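Long-range contacts in 6-phosphogluconate dehydrogenase, NAD-binding (Mycolicibacterium smegmatis MC2 155, PDB 6SMT), which is an S-enantioselective imine reductase that binds NADPH, the cofactor expected to supply hydride for turning imines into amines: residues I97-D102 with G124-P129; D102-A107 with A172-M177; L141-Q146 with T163-D168; L194-A199 with A258-G263. All coordinates share one frame; numbering follows the deposited sequence.

Contact 1 of 4, residues I97-D102 with G124-P129. With NDP (NADPH dihydro-nicotinamide-adenine-dinucleotide phosphate), chain L; 2EH ((2S)-2-ethylhexan-1-ol), chain N.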
loop_
_atom_site.group_PDB
_atom_site.type_symbol
_atom_site.label_atom_id
_atom_site.label_comp_id
_atom_site.label_asym_id
_atom_site.label_seq_id
_atom_site.Cartn_x
_atom_site.Cartn_y
_atom_site.Cartn_z
ATOM N N ILE B 97 -28.337 8.661 8.628
ATOM C CA ILE B 97 -27.261 7.922 7.946
ATOM C C ILE B 97 -26.063 7.938 8.864
ATOM O O ILE B 97 -25.492 9.001 9.175
ATOM C CB ILE B 97 -26.933 8.502 6.567
ATOM C CG1 ILE B 97 -28.200 8.507 5.715
ATOM C CG2 ILE B 97 -25.803 7.736 5.933
ATOM C CD1 ILE B 97 -27.972 9.006 4.284
ATOM N N GLY B 98 -25.584 6.760 9.234
ATOM C CA GLY B 98 -24.365 6.622 10.007
ATOM C C GLY B 98 -23.205 6.748 9.055
ATOM O O GLY B 98 -23.189 6.055 8.042
ATOM N N LEU B 99 -22.272 7.614 9.348
ATOM C CA LEU B 99 -21.028 7.784 8.563
ATOM C C LEU B 99 -19.876 7.697 9.528
ATOM O O LEU B 99 -18.919 8.504 9.453
ATOM C CB LEU B 99 -21.054 9.126 7.783
ATOM C CG LEU B 99 -22.106 9.215 6.728
ATOM C CD1 LEU B 99 -22.089 10.645 6.148
ATOM C CD2 LEU B 99 -21.940 8.210 5.619
ATOM N N SER B 100 -19.848 6.756 10.426
ATOM C CA SER B 100 -18.849 6.610 11.481
ATOM C C SER B 100 -18.266 5.212 11.404
ATOM O O SER B 100 -19.039 4.221 11.504
ATOM C CB SER B 100 -19.495 6.862 12.861
ATOM O OG SER B 100 -20.100 8.186 12.877
ATOM N N SER B 101 -16.972 5.060 11.205
ATOM C CA SER B 101 -16.415 3.739 10.865
ATOM C C SER B 101 -16.494 2.760 12.034
ATOM O O SER B 101 -15.998 3.109 13.128
ATOM C CB SER B 101 -14.965 3.977 10.377
ATOM O OG SER B 101 -14.429 2.723 9.926
ATOM N N ASP B 102 -17.078 1.603 11.842
ATOM C CA ASP B 102 -17.169 0.557 12.853
ATOM C C ASP B 102 -17.582 -0.736 12.146
ATOM O O ASP B 102 -17.626 -0.790 10.901
ATOM C CB ASP B 102 -18.170 0.951 13.965
ATOM C CG ASP B 102 -17.846 0.453 15.357
ATOM O OD1 ASP B 102 -17.363 -0.721 15.477
ATOM O OD2 ASP B 102 -18.089 1.211 16.353
ATOM N N GLY B 124 -23.291 4.207 6.028
ATOM C CA GLY B 124 -22.366 4.631 4.986
ATOM C C GLY B 124 -20.933 4.647 5.470
ATOM O O GLY B 124 -20.680 4.605 6.661
ATOM N N ALA B 125 -20.020 4.529 4.533
ATOM C CA ALA B 125 -18.588 4.515 4.792
ATOM C C ALA B 125 -17.927 5.438 3.776
ATOM O O ALA B 125 -18.015 5.215 2.550
ATOM C CB ALA B 125 -18.039 3.143 4.691
ATOM N N ILE B 126 -17.271 6.456 4.283
ATOM C CA ILE B 126 -16.510 7.428 3.478
ATOM C C ILE B 126 -15.100 6.906 3.261
ATOM O O ILE B 126 -14.398 6.577 4.226
ATOM C CB ILE B 126 -16.460 8.807 4.167
ATOM C CG1 ILE B 126 -17.872 9.336 4.481
ATOM C CG2 ILE B 126 -15.650 9.796 3.297
ATOM C CD1 ILE B 126 -17.831 10.426 5.498
ATOM N N MET B 127 -14.707 6.718 2.001
ATOM C CA MET B 127 -13.477 6.009 1.641
ATOM C C MET B 127 -12.392 6.938 1.121
ATOM O O MET B 127 -11.372 6.437 0.592
ATOM C CB MET B 127 -13.813 4.949 0.584
ATOM C CG MET B 127 -14.895 3.992 1.043
ATOM S SD MET B 127 -14.764 3.304 2.650
ATOM C CE MET B 127 -13.083 2.726 2.686
ATOM N N THR B 128 -12.510 8.234 1.345
ATOM C CA THR B 128 -11.553 9.222 0.826
ATOM C C THR B 128 -11.342 10.297 1.888
ATOM O O THR B 128 -12.214 10.523 2.722
ATOM C CB THR B 128 -12.046 9.756 -0.527
ATOM O OG1 THR B 128 -13.402 10.259 -0.352
ATOM C CG2 THR B 128 -12.084 8.686 -1.597
ATOM N N PRO B 129 -10.256 11.076 1.773
ATOM C CA PRO B 129 -9.911 12.048 2.819
ATOM C C PRO B 129 -10.651 13.376 2.679
ATOM O O PRO B 129 -11.407 13.623 1.705
ATOM C CB PRO B 129 -8.390 12.239 2.599
ATOM C CG PRO B 129 -8.203 11.954 1.196
ATOM C CD PRO B 129 -9.106 10.778 0.876
HETATM P PA NDP L . -12.873 11.459 14.716
HETATM O O1A NDP L . -12.964 10.049 14.211
HETATM O O2A NDP L . -11.641 11.927 15.426
HETATM O O5B NDP L . -14.160 11.757 15.593
HETATM C C5B NDP L . -14.255 13.065 16.184
HETATM C C4B NDP L . -15.715 13.415 16.327
HETATM O O4B NDP L . -16.400 12.448 17.174
HETATM C C3B NDP L . -15.912 14.776 17.024
HETATM O O3B NDP L . -17.080 15.421 16.552
HETATM C C2B NDP L . -16.078 14.344 18.465
HETATM O O2B NDP L . -16.754 15.231 19.351
HETATM C C1B NDP L . -16.999 13.161 18.240
HETATM N N9A NDP L . -17.121 12.263 19.383
HETATM C C8A NDP L . -16.171 11.421 19.912
HETATM N N7A NDP L . -16.618 10.731 20.935
HETATM C C5A NDP L . -17.930 11.143 21.107
HETATM C C6A NDP L . -18.942 10.830 22.051
HETATM N N6A NDP L . -18.820 9.897 22.990
HETATM N N1A NDP L . -20.124 11.470 21.922
HETATM C C2A NDP L . -20.292 12.375 20.953
HETATM N N3A NDP L . -19.408 12.767 20.030
HETATM C C4A NDP L . -18.241 12.129 20.175
HETATM O O3 NDP L . -13.110 12.549 13.564
HETATM P PN NDP L . -13.119 12.655 12.008
HETATM O O1N NDP L . -13.895 13.846 11.662
HETATM O O2N NDP L . -11.721 12.565 11.508
HETATM O O5D NDP L . -13.836 11.314 11.488
HETATM C C5D NDP L . -15.218 11.085 11.736
HETATM C C4D NDP L . -15.538 9.725 11.164
HETATM O O4D NDP L . -15.326 9.792 9.730
HETATM C C3D NDP L . -14.700 8.551 11.687
HETATM O O3D NDP L . -15.475 7.381 11.918
HETATM C C2D NDP L . -13.718 8.314 10.553
HETATM O O2D NDP L . -13.206 6.988 10.449
HETATM C C1D NDP L . -14.494 8.703 9.322
HETATM N N1N NDP L . -13.652 9.175 8.205
HETATM C C2N NDP L . -12.756 10.193 8.394
HETATM C C3N NDP L . -11.912 10.588 7.411
HETATM C C7N NDP L . -10.930 11.675 7.595
HETATM O O7N NDP L . -10.178 11.903 6.619
HETATM N N7N NDP L . -10.866 12.390 8.706
HETATM C C4N NDP L . -11.916 9.911 6.131
HETATM C C5N NDP L . -12.924 8.884 5.960
HETATM C C6N NDP L . -13.757 8.571 6.928
HETATM P P2B NDP L . -15.871 16.434 19.999
HETATM O O1X NDP L . -16.795 16.958 21.139
HETATM O O2X NDP L . -14.611 15.788 20.570
HETATM O O3X NDP L . -15.537 17.443 18.975
HETATM C C7 2EH N . -9.283 6.639 6.293
HETATM C C8 2EH N . -9.708 7.126 3.867
HETATM C C9 2EH N . -9.878 5.664 3.493
HETATM C C12 2EH N . -7.254 9.030 6.078
HETATM C C7A 2EH N . -8.772 7.341 5.036
HETATM O O7C 2EH N . -10.125 7.352 7.199
HETATM C CBA 2EH N . -8.402 8.794 5.184
HETATM C CCA 2EH N . -6.477 10.249 5.781
HETATM C CCB 2EH N . -5.084 10.126 6.389
HETATM O O HOH W 1 -17.181 7.339 7.160
#
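Leu99 sets CG anti to its own carbonyl carbon (chi1 -65°), which carries CD2 over Gly124, and Ile126 does the same with CG1 (chi1 -55°), which swings its tip CD1 to Leu99 CB at 4.2 Å. The CD2 branch of Leu99 lies on bare backbone, 3.7 Å from Gly124 CA, so close that only a residue without a beta carbon fits there. Next to it Gly124 N donates to Gly98 O at 2.7 Å, nearly along the C=O axis although the N-H itself is bent. Beyond this rung the chains part. A water accepts from Ile126 N at 3.0 Å and gives a weak bond to Leu99 O, which Asn73 ND2 also holds. The NADPH lies across the C-terminal ends of these parallel strands, as is usual in a Rossmann fold. Ser101 N donates to O3D of the nicotinamide ribose (2.9 Å, 163°), while Ser100 OG is tied back to Val72 O and Val74 N. The CB and CG2 of Ile126 rest against the nicotinamide ring. Ile126 O comes within 3.2 Å of NDP C5N, and Thr128 O within 3.5 Å of NDP C4N, the carbon that carries the hydride. The ethylhexanol is close by, its C9 3.4 Å from Met127 O. Two backbone carbonyl oxygens so near the ring would probably stabilise the positive charge that develops there as hydride leaves, while the amide of Ser101 helps to fix the ribose that carries the nicotinamide.

Contact 2 of 4, residues D102-A107 with A172-M177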
loop_
_atom_site.group_PDB
_atom_site.type_symbol
_atom_site.label_atom_id
_atom_site.label_comp_id
_atom_site.label_asym_id
_atom_site.label_seq_id
_atom_site.Cartn_x
_atom_site.Cartn_y
_atom_site.Cartn_z
ATOM N N ASP B 102 -17.078 1.603 11.842
ATOM C CA ASP B 102 -17.169 0.557 12.853
ATOM C C ASP B 102 -17.582 -0.736 12.146
ATOM O O ASP B 102 -17.626 -0.790 10.901
ATOM C CB ASP B 102 -18.170 0.951 13.965
ATOM C CG ASP B 102 -17.846 0.453 15.357
ATOM O OD1 ASP B 102 -17.363 -0.721 15.477
ATOM O OD2 ASP B 102 -18.089 1.211 16.353
ATOM N N THR B 103 -17.790 -1.819 12.942
ATOM C CA THR B 103 -17.989 -3.149 12.351
ATOM C C THR B 103 -19.382 -3.320 11.769
ATOM O O THR B 103 -20.337 -2.574 12.042
ATOM C CB THR B 103 -17.785 -4.211 13.398
ATOM O OG1 THR B 103 -18.855 -4.082 14.352
ATOM C CG2 THR B 103 -16.450 -4.058 14.061
ATOM N N PRO B 104 -19.544 -4.308 10.874
ATOM C CA PRO B 104 -20.854 -4.610 10.348
ATOM C C PRO B 104 -21.927 -4.833 11.424
ATOM O O PRO B 104 -23.037 -4.367 11.277
ATOM C CB PRO B 104 -20.589 -5.858 9.485
ATOM C CG PRO B 104 -19.152 -5.664 9.063
ATOM C CD PRO B 104 -18.442 -5.026 10.210
ATOM N N ASP B 105 -21.551 -5.552 12.500
ATOM C CA ASP B 105 -22.598 -5.783 13.499
ATOM C C ASP B 105 -22.946 -4.474 14.199
ATOM O O ASP B 105 -24.119 -4.377 14.623
ATOM C CB ASP B 105 -22.147 -6.822 14.517
ATOM C CG ASP B 105 -22.406 -8.248 14.031
ATOM O OD1 ASP B 105 -23.180 -8.504 13.035
ATOM O OD2 ASP B 105 -21.880 -9.148 14.672
ATOM N N ARG B 106 -22.047 -3.485 14.368
ATOM C CA ARG B 106 -22.410 -2.197 14.965
ATOM C C ARG B 106 -23.335 -1.436 14.002
ATOM O O ARG B 106 -24.206 -0.723 14.446
ATOM C CB ARG B 106 -21.202 -1.393 15.383
ATOM C CG ARG B 106 -20.462 -2.046 16.546
ATOM C CD ARG B 106 -21.280 -2.386 17.777
ATOM N NE ARG B 106 -21.803 -1.178 18.343
ATOM C CZ ARG B 106 -21.288 -0.480 19.345
ATOM N NH1 ARG B 106 -20.203 -0.936 19.911
ATOM N NH2 ARG B 106 -21.777 0.700 19.711
ATOM N N ALA B 107 -23.132 -1.510 12.710
ATOM C CA ALA B 107 -24.032 -0.833 11.765
ATOM C C ALA B 107 -25.442 -1.418 11.866
ATOM O O ALA B 107 -26.411 -0.669 11.872
ATOM C CB ALA B 107 -23.475 -0.983 10.407
ATOM N N ALA B 172 -21.917 -2.018 3.915
ATOM C CA ALA B 172 -20.917 -0.966 3.661
ATOM C C ALA B 172 -19.775 -1.078 4.638
ATOM O O ALA B 172 -18.615 -0.897 4.272
ATOM C CB ALA B 172 -21.613 0.368 3.678
ATOM N N ALA B 173 -20.103 -1.404 5.888
ATOM C CA ALA B 173 -19.054 -1.619 6.887
ATOM C C ALA B 173 -18.175 -2.786 6.520
ATOM O O ALA B 173 -17.002 -2.751 6.873
ATOM C CB ALA B 173 -19.675 -1.762 8.275
ATOM N N ALA B 174 -18.725 -3.839 5.920
ATOM C CA ALA B 174 -17.901 -4.954 5.512
ATOM C C ALA B 174 -16.913 -4.521 4.454
ATOM O O ALA B 174 -15.706 -4.925 4.517
ATOM C CB ALA B 174 -18.739 -6.085 5.014
ATOM N N PHE B 175 -17.339 -3.749 3.444
ATOM C CA PHE B 175 -16.348 -3.195 2.536
ATOM C C PHE B 175 -15.353 -2.325 3.292
ATOM O O PHE B 175 -14.136 -2.354 2.996
ATOM C CB PHE B 175 -17.046 -2.328 1.465
ATOM C CG PHE B 175 -17.691 -3.092 0.335
ATOM C CD1 PHE B 175 -18.927 -3.719 0.446
ATOM C CD2 PHE B 175 -17.067 -3.172 -0.887
ATOM C CE1 PHE B 175 -19.474 -4.448 -0.607
ATOM C CE2 PHE B 175 -17.612 -3.936 -1.920
ATOM C CZ PHE B 175 -18.828 -4.480 -1.810
ATOM N N ASP B 176 -15.812 -1.472 4.190
ATOM C CA ASP B 176 -14.907 -0.558 4.936
ATOM C C ASP B 176 -13.849 -1.391 5.630
ATOM O O ASP B 176 -12.664 -0.982 5.691
ATOM C CB ASP B 176 -15.748 0.264 5.919
ATOM C CG ASP B 176 -15.130 1.564 6.423
ATOM O OD1 ASP B 176 -14.369 2.194 5.639
ATOM O OD2 ASP B 176 -15.570 2.026 7.539
ATOM N N MET B 177 -14.233 -2.479 6.290
ATOM C CA MET B 177 -13.227 -3.272 7.034
ATOM C C MET B 177 -12.141 -3.763 6.088
ATOM O O MET B 177 -10.942 -3.743 6.439
ATOM C CB MET B 177 -13.826 -4.502 7.714
ATOM C CG MET B 177 -14.812 -4.224 8.853
ATOM S SD MET B 177 -14.264 -3.253 10.264
ATOM C CE MET B 177 -14.578 -1.578 9.702
HETATM O O HOH W 2 -17.730 0.936 8.762
#
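Met177 leaves helix 171-199 with its CB directed at the start of helix 104-116, and its chain then bends at both chi2 and chi3. CG lies 4.0 Å from Pro104 CD, the two side chains crossing obliquely. SD passes Thr103 CA at 4.3 Å. With chi3 at 87° the methyl curls back, and CE ends 3.4 Å from Asp102 O. One helical turn earlier Ala173 fills the adjoining spot, its CB 3.5 Å from that same Asp102 O and also against Pro104 N. The Pro104 ring rides on Ala174, CG being 3.7 Å from Ala174 N.

The start of helix 104-116 is held in its own right: Thr103 is the N-cap, OG1 accepting from Arg106 N at 3.2 Å, and Thr103 N donates to the anti lone pair of Asp102 OD1. A water sits 2.8 Å from Asp102 O and 2.7 Å from Asp176 OD2, an oxygen that also bonds Ser101 OG. Met177 also packs on Leu251 of the second subunit. The join between the nucleotide-binding domain and the long helix is thus mostly apolar; the polar atom pressed within it, the Asp102 carbonyl oxygen, meets the water it shares with Asp176, whose carboxylate reaches a serine that binds NADPH.

Contact 3 of 4, residues L141-Q146 with T163-D168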
loop_
_atom_site.group_PDB
_atom_site.type_symbol
_atom_site.label_atom_id
_atom_site.label_comp_id
_atom_site.label_asym_id
_atom_site.label_seq_id
_atom_site.Cartn_x
_atom_site.Cartn_y
_atom_site.Cartn_z
ATOM N N LEU B 141 -19.714 4.742 0.321
ATOM C CA LEU B 141 -20.474 3.487 0.141
ATOM C C LEU B 141 -21.680 3.507 1.071
ATOM O O LEU B 141 -21.580 4.014 2.231
ATOM C CB LEU B 141 -19.605 2.271 0.499
ATOM C CG LEU B 141 -18.234 2.283 -0.084
ATOM C CD1 LEU B 141 -17.532 0.990 0.301
ATOM C CD2 LEU B 141 -18.266 2.402 -1.557
ATOM N N PHE B 142 -22.788 2.886 0.657
ATOM C CA PHE B 142 -24.015 2.897 1.468
ATOM C C PHE B 142 -24.631 1.532 1.420
ATOM O O PHE B 142 -24.558 0.804 0.457
ATOM C CB PHE B 142 -25.056 3.884 0.900
ATOM C CG PHE B 142 -24.620 5.324 0.949
ATOM C CD1 PHE B 142 -23.849 5.829 -0.077
ATOM C CD2 PHE B 142 -24.970 6.152 1.984
ATOM C CE1 PHE B 142 -23.367 7.118 -0.036
ATOM C CE2 PHE B 142 -24.526 7.477 1.996
ATOM C CZ PHE B 142 -23.758 7.942 0.977
ATOM N N ALA B 143 -25.337 1.223 2.511
ATOM C CA ALA B 143 -26.078 -0.047 2.668
ATOM C C ALA B 143 -27.382 0.188 3.437
ATOM O O ALA B 143 -27.452 1.038 4.326
ATOM C CB ALA B 143 -25.248 -1.111 3.350
ATOM N N GLY B 144 -28.396 -0.588 3.071
ATOM C CA GLY B 144 -29.740 -0.470 3.634
ATOM C C GLY B 144 -30.761 -0.438 2.516
ATOM O O GLY B 144 -30.430 -0.772 1.375
ATOM N N PRO B 145 -32.005 -0.082 2.831
ATOM C CA PRO B 145 -33.029 -0.202 1.778
ATOM C C PRO B 145 -32.718 0.603 0.531
ATOM O O PRO B 145 -32.452 1.778 0.635
ATOM C CB PRO B 145 -34.242 0.339 2.520
ATOM C CG PRO B 145 -33.995 -0.008 3.940
ATOM C CD PRO B 145 -32.504 0.220 4.155
ATOM N N GLN B 146 -32.791 -0.023 -0.640
ATOM C CA GLN B 146 -32.466 0.629 -1.925
ATOM C C GLN B 146 -33.320 1.844 -2.151
ATOM O O GLN B 146 -32.800 2.908 -2.509
ATOM C CB GLN B 146 -32.542 -0.309 -3.118
ATOM C CG GLN B 146 -31.906 0.313 -4.354
ATOM C CD GLN B 146 -31.839 -0.663 -5.518
ATOM O OE1 GLN B 146 -32.389 -1.781 -5.439
ATOM N NE2 GLN B 146 -31.213 -0.227 -6.602
ATOM N N THR B 163 -21.871 4.765 -3.953
ATOM C CA THR B 163 -22.105 3.367 -4.345
ATOM C C THR B 163 -23.008 2.708 -3.319
ATOM O O THR B 163 -22.602 2.702 -2.144
ATOM C CB THR B 163 -20.823 2.504 -4.428
ATOM O OG1 THR B 163 -19.895 3.162 -5.299
ATOM C CG2 THR B 163 -21.121 1.122 -4.986
ATOM N N TRP B 164 -24.159 2.194 -3.748
ATOM C CA TRP B 164 -25.017 1.366 -2.893
ATOM C C TRP B 164 -24.573 -0.060 -3.048
ATOM O O TRP B 164 -24.559 -0.608 -4.178
ATOM C CB TRP B 164 -26.488 1.640 -3.210
ATOM C CG TRP B 164 -27.417 0.759 -2.431
ATOM C CD1 TRP B 164 -27.886 1.049 -1.200
ATOM C CD2 TRP B 164 -28.029 -0.464 -2.851
ATOM N NE1 TRP B 164 -28.758 0.086 -0.797
ATOM C CE2 TRP B 164 -28.880 -0.856 -1.808
ATOM C CE3 TRP B 164 -27.931 -1.232 -4.007
ATOM C CZ2 TRP B 164 -29.674 -2.006 -1.882
ATOM C CZ3 TRP B 164 -28.656 -2.416 -4.048
ATOM C CH2 TRP B 164 -29.476 -2.801 -2.984
ATOM N N VAL B 165 -24.236 -0.715 -1.912
ATOM C CA VAL B 165 -23.644 -2.074 -1.974
ATOM C C VAL B 165 -24.608 -3.148 -1.538
ATOM O O VAL B 165 -24.221 -4.334 -1.551
ATOM C CB VAL B 165 -22.300 -2.138 -1.203
ATOM C CG1 VAL B 165 -21.322 -1.168 -1.800
ATOM C CG2 VAL B 165 -22.467 -1.886 0.285
ATOM N N GLY B 166 -25.821 -2.843 -1.138
ATOM C CA GLY B 166 -26.800 -3.872 -0.824
ATOM C C GLY B 166 -27.706 -3.561 0.332
ATOM O O GLY B 166 -27.574 -2.530 1.017
ATOM N N GLU B 167 -28.680 -4.437 0.537
ATOM C CA GLU B 167 -29.749 -4.201 1.456
ATOM C C GLU B 167 -29.313 -4.474 2.899
ATOM O O GLU B 167 -29.883 -3.861 3.834
ATOM C CB GLU B 167 -30.932 -5.156 1.158
ATOM C CG GLU B 167 -31.678 -4.821 -0.129
ATOM C CD GLU B 167 -32.676 -3.693 0.085
ATOM O OE1 GLU B 167 -33.263 -3.646 1.190
ATOM O OE2 GLU B 167 -32.927 -2.923 -0.856
ATOM N N ASP B 168 -28.353 -5.353 3.099
ATOM C CA ASP B 168 -27.928 -5.637 4.488
ATOM C C ASP B 168 -27.251 -4.403 5.085
ATOM O O ASP B 168 -26.230 -3.957 4.531
ATOM C CB ASP B 168 -26.974 -6.822 4.492
ATOM C CG ASP B 168 -26.123 -7.065 5.726
ATOM O OD1 ASP B 168 -26.389 -6.563 6.793
ATOM O OD2 ASP B 168 -25.021 -7.747 5.584
HETATM O O HOH W 3 -33.103 -3.709 -3.453
#
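Two parallel strands run side by side here, and the bonding continues into the residues that follow Ala143. Phe142 N donates to Thr163 O at 2.8 Å, and Phe142 O receives Val165 N at 2.8 Å in an almost straight bond (169°). Farther on, Gly144 N reaches Gly166 O at 2.9 Å. Gly144 O is then taken by the indole: Trp164 NE1 donates at 2.9 Å, with the oxygen lying in the ring plane but the donor standing 36° above the carbonyl plane. Glu167 bends at chi2 so that its OE2 accepts Gln146 N at 2.9 Å, met from above the carboxylate plane. A water donates to the same OE2 at 2.7 Å and to Gln146 OE1 at 2.9 Å, so OE2 is gripped twice. That negative group faces the first turn of helix 146-156, where the helix dipole would probably favour it. The extended Gln146 chain lies over one face of Trp164, CG 4.0 Å from the centroid of the six-membered ring and the amide stacked 10° from parallel, while Gly166 N lies over the opposite face.

Strand 161-164 is an edge strand of the sheet within this chain, joined to strand 139-143 by the beta-alpha-beta crossover through helix 146-156, whose Phe149 meets both Phe142 and Trp164. Leu141, on the other face, and Val165 both touch Phe175 of helix 171-199.

Contact 4 of 4, residues L194-A199 with A258-G263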
loop_
_atom_site.group_PDB
_atom_site.type_symbol
_atom_site.label_atom_id
_atom_site.label_comp_id
_atom_site.label_asym_id
_atom_site.label_seq_id
_atom_site.Cartn_x
_atom_site.Cartn_y
_atom_site.Cartn_z
ATOM N N LEU B 194 9.802 5.465 5.311
ATOM C CA LEU B 194 10.440 6.777 5.511
ATOM C C LEU B 194 11.489 6.680 6.614
ATOM O O LEU B 194 12.548 7.321 6.462
ATOM C CB LEU B 194 9.418 7.855 5.868
ATOM C CG LEU B 194 8.462 8.289 4.796
ATOM C CD1 LEU B 194 7.652 9.475 5.261
ATOM C CD2 LEU B 194 9.149 8.599 3.479
ATOM N N MET B 195 11.211 5.973 7.718
ATOM C CA MET B 195 12.161 5.957 8.847
ATOM C C MET B 195 13.409 5.198 8.419
ATOM O O MET B 195 14.554 5.608 8.794
ATOM C CB MET B 195 11.512 5.292 10.058
ATOM C CG MET B 195 10.405 6.038 10.579
ATOM S SD MET B 195 10.914 7.536 11.394
ATOM C CE MET B 195 11.324 6.677 12.921
ATOM N N VAL B 196 13.289 4.094 7.696
ATOM C CA VAL B 196 14.474 3.296 7.294
ATOM C C VAL B 196 15.230 4.101 6.241
ATOM O O VAL B 196 16.487 4.145 6.310
ATOM C CB VAL B 196 14.083 1.930 6.774
ATOM C CG1 VAL B 196 15.324 1.211 6.257
ATOM C CG2 VAL B 196 13.416 1.127 7.878
ATOM N N ALA B 197 14.586 4.772 5.328
ATOM C CA ALA B 197 15.247 5.619 4.307
ATOM C C ALA B 197 16.011 6.718 5.048
ATOM O O ALA B 197 17.216 6.966 4.645
ATOM C CB ALA B 197 14.227 6.148 3.342
ATOM N N ARG B 198 15.425 7.358 6.038
ATOM C CA ARG B 198 16.096 8.503 6.704
ATOM C C ARG B 198 17.362 8.023 7.379
ATOM O O ARG B 198 18.426 8.746 7.287
ATOM C CB ARG B 198 15.162 9.200 7.688
ATOM C CG ARG B 198 15.803 10.308 8.477
ATOM C CD ARG B 198 14.660 11.077 9.116
ATOM N NE ARG B 198 14.375 12.288 8.401
ATOM C CZ ARG B 198 13.523 13.211 8.850
ATOM N NH1 ARG B 198 12.819 12.972 9.939
ATOM N NH2 ARG B 198 13.504 14.379 8.283
ATOM N N ALA B 199 17.303 6.853 7.980
ATOM C CA ALA B 199 18.481 6.303 8.652
ATOM C C ALA B 199 19.589 6.044 7.630
ATOM O O ALA B 199 20.805 5.984 8.028
ATOM C CB ALA B 199 18.140 5.061 9.413
ATOM N N ALA B 258 18.691 0.078 11.068
ATOM C CA ALA B 258 18.259 1.480 11.159
ATOM C C ALA B 258 17.666 1.841 12.525
ATOM O O ALA B 258 17.301 2.986 12.764
ATOM C CB ALA B 258 17.272 1.773 10.034
ATOM N N GLY B 259 17.509 0.896 13.433
ATOM C CA GLY B 259 16.935 1.145 14.749
ATOM C C GLY B 259 15.416 1.264 14.648
ATOM O O GLY B 259 14.800 1.942 15.500
ATOM N N VAL B 260 14.818 0.534 13.697
ATOM C CA VAL B 260 13.347 0.611 13.520
ATOM C C VAL B 260 12.705 -0.776 13.697
ATOM O O VAL B 260 13.249 -1.764 13.168
ATOM C CB VAL B 260 13.034 1.143 12.110
ATOM C CG1 VAL B 260 11.574 1.382 11.918
ATOM C CG2 VAL B 260 13.816 2.437 11.802
ATOM N N ASP B 261 11.645 -0.831 14.473
ATOM C CA ASP B 261 10.904 -2.075 14.680
ATOM C C ASP B 261 10.409 -2.619 13.320
ATOM O O ASP B 261 10.015 -1.798 12.499
ATOM C CB ASP B 261 9.726 -1.823 15.588
ATOM C CG ASP B 261 8.957 -3.069 15.934
ATOM O OD1 ASP B 261 9.523 -3.870 16.730
ATOM O OD2 ASP B 261 7.907 -3.320 15.370
ATOM N N ALA B 262 10.449 -3.907 13.112
ATOM C CA ALA B 262 10.045 -4.514 11.821
ATOM C C ALA B 262 8.801 -5.389 12.017
ATOM O O ALA B 262 8.644 -6.352 11.319
ATOM C CB ALA B 262 11.203 -5.309 11.290
ATOM N N GLY B 263 7.900 -5.039 12.926
ATOM C CA GLY B 263 6.726 -5.845 13.190
ATOM C C GLY B 263 5.867 -6.194 11.971
ATOM O O GLY B 263 5.396 -7.314 11.882
#
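Two methyl groups meet more tightly than carbons normally do: Ala199 CB and Ala258 CB are only 3.5 Å apart, each pointing at the other segment, where the last turn of one helix comes up against the end of another. Nothing but apolar carbon bridges the two segments. Ala258 CB also reaches Val196, 4.2 Å from its CA and 4.3 Å from CG1, the branch held anti to the backbone N (chi1 175°). The other branch, Val196 CG2, meets Val260 CG2 at 4.2 Å as the two valines cross obliquely. Val260 has the same rotamer (chi1 -174°), which sends CG2 rather than CG1 into the contact; there it also touches Met195 CB at 4.1 Å.

The loop gets its shape from its own backbone. Gly259 closes the preceding helix in a Schellman motif with phi at 77°, turning the chain so that Val260 faces helix 171-199. Asp261 then forms an Asx turn, OD2 accepting Gly263 N at 3.0 Å from above the carboxylate plane, and Tyr271 OH of the second subunit bonds the same oxygen.

The contact therefore sets the C-terminal end of helix 171-199 against the short connection between helices 241-257 and 263-280, within the all-helical C-terminal domain. The second subunit packs here too, with its Thr293 on Met195 and its Met292 on Val260.

In the fold
Contacts 1 and 3 belong to one sheet, centres about 13 Å apart, joined where strands 120-126 and 139-143 pair. Contact 2, centred about 9 Å from the centre of contact 1 and about 12 Å from that of contact 3, presses the start of helix 171-199 against the nucleotide-binding domain; it shares Asp102 with contact 1, and contact 3 is nested inside the chain loop it closes. Contact 4 comes last, at that helix's other end, its centre about 33 Å from that of contact 2 and about 42 Å from that of contact 3. The long helix connects the Rossmann and helical domains, and all four contacts touch the second subunit, whose residues complete the NADPH site.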